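Local coordinates for protein endoglycosidase (Bacteroides thetaiotaomicron, PDB 6Q64) that probably hydrolyses glycosidic bonds within complex N-glycans, as an endo-acting TIM-barrel enzyme of glycoside hydrolase family 18, at residues A[188-191]-A[192-195]; A[205-208]-A[209-213]. The protein carries 1 engineered substitution. All coordinates share one frame; numbering follows the deposited sequence.

Interaction 1. Residues A[188-191]-A[192-195]; sequences DYQP and GYGH. Engineered in segment 188-191: Gln190 (natural residue Glu).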
loop_
_atom_site.group_PDB
_atom_site.type_symbol
_atom_site.label_atom_id
_atom_site.label_comp_id
_atom_site.label_asym_id
_atom_site.label_seq_id
_atom_site.Cartn_x
_atom_site.Cartn_y
_atom_site.Cartn_z
ATOM N N ASP A 188 -1.718 -7.623 -5.073
ATOM C CA ASP A 188 -1.648 -7.028 -6.434
ATOM C C ASP A 188 -2.539 -7.901 -7.320
ATOM O O ASP A 188 -2.055 -8.984 -7.768
ATOM C CB ASP A 188 -0.208 -6.897 -6.960
ATOM C CG ASP A 188 -0.070 -6.077 -8.245
ATOM O OD1 ASP A 188 -1.111 -5.660 -8.801
ATOM O OD2 ASP A 188 1.088 -5.857 -8.698
ATOM N N TYR A 189 -3.788 -7.460 -7.543
ATOM C CA TYR A 189 -4.845 -8.212 -8.282
ATOM C C TYR A 189 -5.040 -7.601 -9.670
ATOM O O TYR A 189 -5.600 -6.493 -9.727
ATOM C CB TYR A 189 -6.151 -8.251 -7.482
ATOM C CG TYR A 189 -7.056 -9.420 -7.791
ATOM C CD1 TYR A 189 -6.694 -10.713 -7.450
ATOM C CD2 TYR A 189 -8.290 -9.240 -8.411
ATOM C CE1 TYR A 189 -7.520 -11.793 -7.717
ATOM C CE2 TYR A 189 -9.137 -10.305 -8.676
ATOM C CZ TYR A 189 -8.743 -11.591 -8.335
ATOM O OH TYR A 189 -9.563 -12.654 -8.577
ATOM N N GLN A 190 -4.598 -8.304 -10.728
ATOM C CA GLN A 190 -4.607 -7.797 -12.128
ATOM C C GLN A 190 -4.937 -8.920 -13.110
ATOM O O GLN A 190 -4.200 -9.164 -14.062
ATOM C CB GLN A 190 -3.282 -7.091 -12.433
ATOM C CG GLN A 190 -3.402 -5.578 -12.322
ATOM C CD GLN A 190 -2.076 -4.869 -12.279
ATOM O OE1 GLN A 190 -1.773 -4.145 -11.332
ATOM N NE2 GLN A 190 -1.274 -5.086 -13.308
ATOM N N PRO A 191 -6.117 -9.574 -12.983
ATOM C CA PRO A 191 -6.630 -10.413 -14.062
ATOM C C PRO A 191 -7.077 -9.391 -15.098
ATOM O O PRO A 191 -7.348 -8.281 -14.709
ATOM C CB PRO A 191 -7.796 -11.143 -13.408
ATOM C CG PRO A 191 -8.318 -10.111 -12.410
ATOM C CD PRO A 191 -7.066 -9.474 -11.857
ATOM N N GLY A 192 -7.078 -9.732 -16.376
ATOM C CA GLY A 192 -7.542 -8.771 -17.398
ATOM C C GLY A 192 -6.668 -7.525 -17.473
ATOM O O GLY A 192 -7.096 -6.549 -18.107
ATOM N N TYR A 193 -5.500 -7.545 -16.822
ATOM C CA TYR A 193 -4.263 -6.924 -17.353
ATOM C C TYR A 193 -3.197 -8.015 -17.526
ATOM O O TYR A 193 -2.019 -7.725 -17.355
ATOM C CB TYR A 193 -3.845 -5.751 -16.474
ATOM C CG TYR A 193 -4.864 -4.648 -16.418
ATOM C CD1 TYR A 193 -5.482 -4.166 -17.564
ATOM C CD2 TYR A 193 -5.207 -4.076 -15.206
ATOM C CE1 TYR A 193 -6.436 -3.160 -17.502
ATOM C CE2 TYR A 193 -6.141 -3.056 -15.124
ATOM C CZ TYR A 193 -6.757 -2.598 -16.275
ATOM O OH TYR A 193 -7.675 -1.599 -16.164
ATOM N N GLY A 194 -3.616 -9.230 -17.879
ATOM C CA GLY A 194 -2.726 -10.358 -18.176
ATOM C C GLY A 194 -2.401 -11.208 -16.959
ATOM O O GLY A 194 -1.810 -12.269 -17.154
ATOM N N HIS A 195 -2.754 -10.826 -15.735
ATOM C CA HIS A 195 -2.358 -11.644 -14.553
ATOM C C HIS A 195 -3.539 -12.461 -14.042
ATOM O O HIS A 195 -3.880 -12.366 -12.839
ATOM C CB HIS A 195 -1.626 -10.791 -13.518
ATOM C CG HIS A 195 -0.303 -10.428 -14.076
ATOM N ND1 HIS A 195 -0.029 -9.160 -14.551
ATOM C CD2 HIS A 195 0.756 -11.207 -14.380
ATOM C CE1 HIS A 195 1.183 -9.153 -15.065
ATOM N NE2 HIS A 195 1.679 -10.406 -14.978
#
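Gln190 and His195 meet where the chain leaves strand 184-189 and doubles back on itself. The carbonyl oxygen Gln190 O accepts the backbone amide His195 N at 2.8 Å, with an N-H···O angle of 134°, so the bond is bent. The same oxygen has CB of His195 3.1 Å away and receives a second, weak bond from Tyr193 N at 3.5 Å, closing a type II turn. Residue types fit this turn: the ring of Pro191 holds phi at -73° in the first central position, and Gly192, with no side chain, takes the positive phi (63°) of the second, close beside Pro191 O.

The close side of the contact lies around Pro191 and His195. Pro191 is buried, its CD resting over one face of the Tyr189 ring, near the rim, while its CA makes a CH···O contact of 3.6 Å with His195 O. His195 turns its imidazole away from the turn onto Ile134 and Gln136.

The other side is much looser. Gly192, Tyr193 and Gly194 are exposed, and the Tyr193 ring meets the preceding segment mainly at its edge, where CG of Gln190 lies in the ring plane 3.7 Å from Tyr193 CD2.

Gln190 is an engineered replacement of a glutamate; that natural glutamate closes a sequence matching the family 18 DxDxE motif and is therefore probably the general acid, while Asp188 probably corresponds to the aspartate that assists the substrate N-acetyl group. Both bonds described for Gln190 O come from main-chain amides, one of them weak, so the turn is held at least partly by backbone groups, and this hold probably owes little to the side-chain amide.

Interaction 2. Residues A[205-208]-A[209-213]; sequences ISPS and GNNKM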
loop_
_atom_site.group_PDB
_atom_site.type_symbol
_atom_site.label_atom_id
_atom_site.label_comp_id
_atom_site.label_asym_id
_atom_site.label_seq_id
_atom_site.Cartn_x
_atom_site.Cartn_y
_atom_site.Cartn_z
ATOM N N ILE A 205 -15.590 -10.963 -6.490
ATOM C CA ILE A 205 -15.158 -11.846 -5.376
ATOM C C ILE A 205 -16.267 -11.840 -4.318
ATOM O O ILE A 205 -16.500 -10.788 -3.686
ATOM C CB ILE A 205 -13.770 -11.417 -4.840
ATOM C CG1 ILE A 205 -12.752 -11.254 -5.969
ATOM C CG2 ILE A 205 -13.258 -12.399 -3.798
ATOM C CD1 ILE A 205 -11.688 -10.231 -5.650
ATOM N N SER A 206 -16.898 -13.000 -4.159
ATOM C CA SER A 206 -18.098 -13.279 -3.324
ATOM C C SER A 206 -18.368 -14.764 -3.425
ATOM O O SER A 206 -18.045 -15.357 -4.444
ATOM C CB SER A 206 -19.330 -12.543 -3.784
ATOM O OG SER A 206 -19.818 -13.108 -4.986
ATOM N N PRO A 207 -19.004 -15.398 -2.426
ATOM C CA PRO A 207 -19.335 -16.823 -2.545
ATOM C C PRO A 207 -20.125 -17.120 -3.839
ATOM O O PRO A 207 -20.081 -18.236 -4.327
ATOM C CB PRO A 207 -20.122 -17.133 -1.255
ATOM C CG PRO A 207 -19.693 -16.032 -0.265
ATOM C CD PRO A 207 -19.364 -14.819 -1.122
ATOM N N SER A 208 -20.760 -16.090 -4.397
ATOM C CA SER A 208 -21.687 -16.154 -5.555
ATOM C C SER A 208 -20.882 -15.980 -6.860
ATOM O O SER A 208 -21.373 -16.372 -7.926
ATOM C CB SER A 208 -22.821 -15.137 -5.309
ATOM O OG SER A 208 -23.337 -14.548 -6.502
ATOM N N GLY A 209 -19.640 -15.494 -6.780
ATOM C CA GLY A 209 -18.752 -15.320 -7.955
ATOM C C GLY A 209 -17.469 -16.137 -7.852
ATOM O O GLY A 209 -17.511 -17.315 -8.051
ATOM N N ASN A 210 -16.343 -15.507 -7.550
ATOM C CA ASN A 210 -15.028 -16.160 -7.362
ATOM C C ASN A 210 -14.914 -16.629 -5.916
ATOM O O ASN A 210 -14.336 -15.896 -5.121
ATOM C CB ASN A 210 -13.911 -15.168 -7.681
ATOM C CG ASN A 210 -12.554 -15.812 -7.857
ATOM O OD1 ASN A 210 -12.324 -16.955 -7.443
ATOM N ND2 ASN A 210 -11.654 -15.052 -8.461
ATOM N N ASN A 211 -15.476 -17.776 -5.572
ATOM C CA ASN A 211 -15.543 -18.204 -4.153
ATOM C C ASN A 211 -14.134 -18.528 -3.665
ATOM O O ASN A 211 -13.982 -18.670 -2.428
ATOM C CB ASN A 211 -16.409 -19.440 -3.923
ATOM C CG ASN A 211 -16.616 -19.775 -2.454
ATOM O OD1 ASN A 211 -16.880 -18.865 -1.625
ATOM N ND2 ASN A 211 -16.560 -21.093 -2.128
ATOM N N LYS A 212 -13.170 -18.724 -4.581
ATOM C CA LYS A 212 -11.805 -19.207 -4.201
ATOM C C LYS A 212 -11.052 -17.982 -3.704
ATOM O O LYS A 212 -10.589 -17.954 -2.555
ATOM C CB LYS A 212 -11.096 -20.035 -5.289
ATOM C CG LYS A 212 -11.118 -19.477 -6.701
ATOM C CD LYS A 212 -10.892 -20.493 -7.808
ATOM C CE LYS A 212 -11.250 -19.861 -9.141
ATOM N NZ LYS A 212 -10.545 -20.535 -10.246
HETATM N N MSE A 213 -11.103 -16.924 -4.515
HETATM C CA MSE A 213 -10.619 -15.632 -4.064
HETATM C C MSE A 213 -11.359 -15.153 -2.807
HETATM O O MSE A 213 -10.841 -14.338 -2.071
HETATM C CB MSE A 213 -10.672 -14.619 -5.213
HETATM C CG MSE A 213 -9.580 -13.548 -5.120
HETATM SE SE MSE A 213 -7.714 -14.213 -4.897
HETATM C CE MSE A 213 -7.924 -14.857 -6.705
#
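The entrance to helix 211-224 is built from a type I turn and an asparagine N-cap, with Ile205 folded back onto the first turn of the helix at Met213, a selenomethionine in this crystal. Methyl CG2 of Ile205 lies 3.7 Å from Met213 CB, and CD1 of the same isoleucine approaches Met213 CG at 4.0 Å. Ile205 points CG1 anti to its carbonyl carbon (chi1 -50°), which sets both branches against the selenomethionine, while the Met213 chain bends at chi2 and chi3 and carries its selenium end off toward Tyr189 and Leu199. A branched aliphatic side chain and a flexible one suit this buried corner.

Ahead of the helix, Gly209 N donates to Ser206 O at 2.8 Å. Pro207, with phi restricted by its ring, suits the turn's second position, and Ser206 OG accepts a weak bond from Ser208 N inside the turn. On the exposed flank, Asn211 reaches back with CG anti to its own N (chi1 -173°), placing OD1 3.3 Å from Pro207 CA, in a packing contact.

Asn210 is the N-cap. Its OD1 faces Met213 N at 3.2 Å in a nearly straight bond and Lys212 N in a weak one, although the position of this oxygen in the model is somewhat doubtful. Its ND2 donates to Leu199 O, so the buried amide also ties the cap to the preceding loop. A short polar side chain accepting from first-turn amides, which have no carbonyl one turn earlier in the helix to pair with, is typical of a helix N-cap, here at the start of the helix that follows strand 184-189 in the TIM barrel.

Interaction 1 and interaction 2 bracket the loop that carries the chain from strand 184-189 to helix 211-224, one beta-alpha step of the TIM barrel, with centres about 16 Å apart. Tyr189 joins them: its CE2 lies 4.0 Å from Ile205 CD1, and its OH is 3.2 Å from Asn210 ND2, in packing contacts. Its neighbours along the chain, Asp188 and the engineered Gln190, occupy positions of the probable catalytic motif at the strand's C-terminal end. The loop thus leaves the probable active site through the turn of residues 188-195 and reaches the outer helix layer through the capped turn of residues 205-213.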